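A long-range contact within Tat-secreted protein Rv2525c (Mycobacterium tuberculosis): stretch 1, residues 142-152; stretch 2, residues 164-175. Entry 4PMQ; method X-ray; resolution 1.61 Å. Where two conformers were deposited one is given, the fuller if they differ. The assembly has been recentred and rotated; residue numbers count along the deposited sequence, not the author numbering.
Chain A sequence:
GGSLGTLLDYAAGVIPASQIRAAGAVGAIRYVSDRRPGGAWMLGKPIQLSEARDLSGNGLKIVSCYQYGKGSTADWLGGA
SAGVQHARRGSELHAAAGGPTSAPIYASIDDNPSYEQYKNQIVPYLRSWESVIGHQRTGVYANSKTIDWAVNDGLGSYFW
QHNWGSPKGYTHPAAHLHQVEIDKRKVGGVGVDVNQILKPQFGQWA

Stretch 1, residues 142-152: ANSKTIDWAVN
Stretch 2 (164-175) WGSPKGYTHPAA

The contact joins the first turns of a helix to an irregular segment through three hydrogen bonds and a small apolar patch, burying 468 Å². Ser144 and His172 are covered most, and both are buried, as are Asn143 and Ile147. Stretch 1 enters the helix at Ser144 and stays helical through Asn152; stretch 2 runs alongside in the same sense, with CA–CA spacings of 5.1 Å for Ser144–Ser166 and 7.8 Å for Val151–Ala174.

Asn143 (phi/psi -75/171; chi1 p, chi2 35°) caps the helix: its OD1 accepts from Thr146 N at 2.8 Å, which leaves ND2 to donate to Trp164 O at 3.0 Å. Gly165 (103/13) passes so close that a CB would clash with Asn143 ND2. Ser166 (-103/146, chi1 m) accepts from the free first-turn amide, Ser144 N to Ser166 OG, at 2.8 Å. Ser144, chi1 p, points its CB toward stretch 2 and sets OG 3.2 Å from Pro167 CD.

A type II turn, Pro167–Tyr170, then brings the chain back to the helix. His172 (-64/132; chi1 t, chi2 -75°) is clamped at both nitrogens: NE2 donates to Asp148 OD1 (2.6 Å; Asp148 chi1 t), while ND1 accepts from Ala174 N (2.9 Å) within a type I turn, His172–Ala175. Ile147 (m, t) lays CG2 over the imidazole face, 4.0 Å from His172 CG. One helical turn on, Val151 CG2 (chi1 t) packs 3.9 Å from Ala174 CB.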

# COMPACT_ATOMS: atom_id res chain seq x y z
N ALA A 142 5.46 3.06 4.82
CA ALA A 142 5.88 3.86 5.98
C ALA A 142 6.97 4.81 5.55
O ALA A 142 7.51 4.63 4.44
CB ALA A 142 6.41 2.92 7.07
N ASN A 143 7.38 5.75 6.45
CA ASN A 143 8.52 6.62 6.11
C ASN A 143 9.83 5.78 6.23
O ASN A 143 9.80 4.60 6.66
CB ASN A 143 8.55 7.86 6.98
CG ASN A 143 8.72 7.57 8.45
OD1 ASN A 143 9.42 6.62 8.86
ND2 ASN A 143 8.20 8.44 9.31
N SER A 144 10.95 6.35 5.78
CA SER A 144 12.21 5.61 5.75
C SER A 144 12.74 5.24 7.13
O SER A 144 13.39 4.20 7.25
CB SER A 144 13.27 6.37 4.96
OG SER A 144 13.58 7.59 5.59
N LYS A 145 12.43 6.06 8.16
CA LYS A 145 12.82 5.76 9.55
C LYS A 145 12.12 4.49 10.04
O LYS A 145 12.75 3.62 10.68
CB LYS A 145 12.47 6.95 10.46
CG LYS A 145 12.95 6.75 11.90
CD LYS A 145 12.81 8.03 12.72
CE LYS A 145 13.71 8.06 13.94
NZ LYS A 145 15.14 7.76 13.64
N THR A 146 10.82 4.39 9.76
CA THR A 146 9.99 3.25 10.18
C THR A 146 10.40 2.00 9.39
O THR A 146 10.46 0.89 9.95
CB THR A 146 8.50 3.62 10.04
OG1 THR A 146 8.23 4.78 10.85
CG2 THR A 146 7.58 2.47 10.52
N ILE A 147 10.68 2.17 8.08
CA ILE A 147 11.17 1.07 7.26
C ILE A 147 12.46 0.55 7.89
O ILE A 147 12.61 -0.66 8.06
CB ILE A 147 11.37 1.51 5.79
CG1 ILE A 147 9.99 1.65 5.09
CG2 ILE A 147 12.26 0.50 5.04
CD1 ILE A 147 10.12 2.39 3.75
N ASP A 148 13.37 1.46 8.30
CA ASP A 148 14.63 0.97 8.86
C ASP A 148 14.41 0.18 10.16
O ASP A 148 15.03 -0.88 10.37
CB ASP A 148 15.64 2.09 9.11
CG ASP A 148 17.02 1.49 9.02
OD1 ASP A 148 17.50 1.30 7.88
OD2 ASP A 148 17.58 1.13 10.08
N TRP A 149 13.50 0.67 11.01
CA TRP A 149 13.24 -0.06 12.25
C TRP A 149 12.70 -1.46 11.95
O TRP A 149 13.16 -2.44 12.57
CB TRP A 149 12.22 0.68 13.12
CG TRP A 149 12.69 1.97 13.73
CD1 TRP A 149 13.91 2.23 14.27
CD2 TRP A 149 11.85 3.09 14.07
NE1 TRP A 149 13.91 3.48 14.86
CE2 TRP A 149 12.65 4.02 14.76
CE3 TRP A 149 10.49 3.39 13.86
CZ2 TRP A 149 12.15 5.25 15.22
CZ3 TRP A 149 10.00 4.61 14.32
CH2 TRP A 149 10.84 5.55 14.92
N ALA A 150 11.76 -1.55 10.98
CA ALA A 150 11.12 -2.83 10.57
C ALA A 150 12.17 -3.78 9.95
O ALA A 150 12.23 -4.96 10.31
CB ALA A 150 10.00 -2.56 9.60
N VAL A 151 13.02 -3.26 9.05
CA VAL A 151 14.08 -4.07 8.44
C VAL A 151 15.00 -4.62 9.53
O VAL A 151 15.33 -5.82 9.54
CB VAL A 151 14.88 -3.27 7.39
CG1 VAL A 151 16.14 -4.04 6.96
CG2 VAL A 151 14.01 -2.95 6.19
N ASN A 152 15.43 -3.74 10.45
CA ASN A 152 16.33 -4.10 11.54
C ASN A 152 15.70 -5.19 12.46
O ASN A 152 16.42 -6.00 13.05
CB ASN A 152 16.68 -2.85 12.33
CG ASN A 152 17.85 -3.06 13.26
OD1 ASN A 152 18.85 -3.65 12.90
ND2 ASN A 152 17.72 -2.59 14.49
N TRP A 164 6.77 11.43 4.73
CA TRP A 164 6.41 12.15 5.94
C TRP A 164 7.28 11.61 7.07
O TRP A 164 6.93 10.58 7.66
CB TRP A 164 4.91 11.98 6.22
CG TRP A 164 4.45 12.67 7.48
CD1 TRP A 164 5.09 13.67 8.16
CD2 TRP A 164 3.23 12.42 8.18
NE1 TRP A 164 4.37 14.02 9.28
CE2 TRP A 164 3.18 13.32 9.27
CE3 TRP A 164 2.14 11.56 7.97
CZ2 TRP A 164 2.13 13.31 10.20
CZ3 TRP A 164 1.07 11.61 8.84
CH2 TRP A 164 1.07 12.48 9.95
N GLY A 165 8.41 12.26 7.29
CA GLY A 165 9.36 11.80 8.31
C GLY A 165 10.55 11.10 7.70
O GLY A 165 11.30 10.40 8.41
N SER A 166 10.72 11.24 6.36
CA SER A 166 11.91 10.73 5.67
C SER A 166 12.84 11.92 5.36
O SER A 166 12.33 13.02 5.10
CB SER A 166 11.52 10.02 4.37
OG SER A 166 10.72 8.87 4.63
N PRO A 167 14.17 11.74 5.38
CA PRO A 167 15.09 12.86 5.04
C PRO A 167 14.84 13.37 3.62
O PRO A 167 14.51 12.57 2.75
CB PRO A 167 16.48 12.21 5.15
CG PRO A 167 16.29 11.05 6.10
CD PRO A 167 14.93 10.52 5.71
N LYS A 168 14.96 14.68 3.38
CA LYS A 168 14.71 15.25 2.04
C LYS A 168 15.60 14.58 1.00
O LYS A 168 16.79 14.37 1.25
CB LYS A 168 14.95 16.77 2.04
N GLY A 169 15.01 14.22 -0.14
CA GLY A 169 15.71 13.63 -1.28
C GLY A 169 16.22 12.22 -1.10
O GLY A 169 16.92 11.71 -1.99
N TYR A 170 15.87 11.58 0.03
CA TYR A 170 16.38 10.24 0.36
C TYR A 170 15.47 9.11 -0.10
O TYR A 170 14.26 9.16 0.09
CB TYR A 170 16.54 10.13 1.89
CG TYR A 170 17.11 8.81 2.38
CD1 TYR A 170 18.44 8.46 2.14
CD2 TYR A 170 16.34 7.94 3.15
CE1 TYR A 170 18.99 7.28 2.65
CE2 TYR A 170 16.86 6.73 3.61
CZ TYR A 170 18.19 6.41 3.38
OH TYR A 170 18.72 5.27 3.91
N THR A 171 16.10 8.02 -0.58
CA THR A 171 15.37 6.80 -0.88
C THR A 171 16.02 5.69 -0.05
O THR A 171 17.21 5.41 -0.25
CB THR A 171 15.39 6.51 -2.39
OG1 THR A 171 14.72 7.57 -3.07
CG2 THR A 171 14.69 5.20 -2.73
N HIS A 172 15.23 4.99 0.82
CA HIS A 172 15.81 3.91 1.62
C HIS A 172 16.32 2.79 0.71
O HIS A 172 15.58 2.40 -0.18
CB HIS A 172 14.79 3.35 2.64
CG HIS A 172 15.43 2.54 3.72
ND1 HIS A 172 15.89 1.26 3.49
CD2 HIS A 172 15.71 2.87 5.00
CE1 HIS A 172 16.43 0.86 4.62
NE2 HIS A 172 16.33 1.79 5.56
N PRO A 173 17.56 2.28 0.92
CA PRO A 173 18.09 1.21 0.03
C PRO A 173 17.30 -0.10 0.09
O PRO A 173 17.48 -0.94 -0.79
CB PRO A 173 19.53 1.01 0.53
CG PRO A 173 19.54 1.50 1.92
CD PRO A 173 18.56 2.66 1.93
N ALA A 174 16.46 -0.30 1.11
CA ALA A 174 15.65 -1.53 1.20
C ALA A 174 14.28 -1.38 0.51
O ALA A 174 13.58 -2.38 0.32
CB ALA A 174 15.44 -1.92 2.66
N ALA A 175 13.88 -0.14 0.16
CA ALA A 175 12.52 0.08 -0.39
C ALA A 175 12.36 -0.51 -1.79
O ALA A 175 13.28 -0.45 -2.63
CB ALA A 175 12.18 1.56 -0.41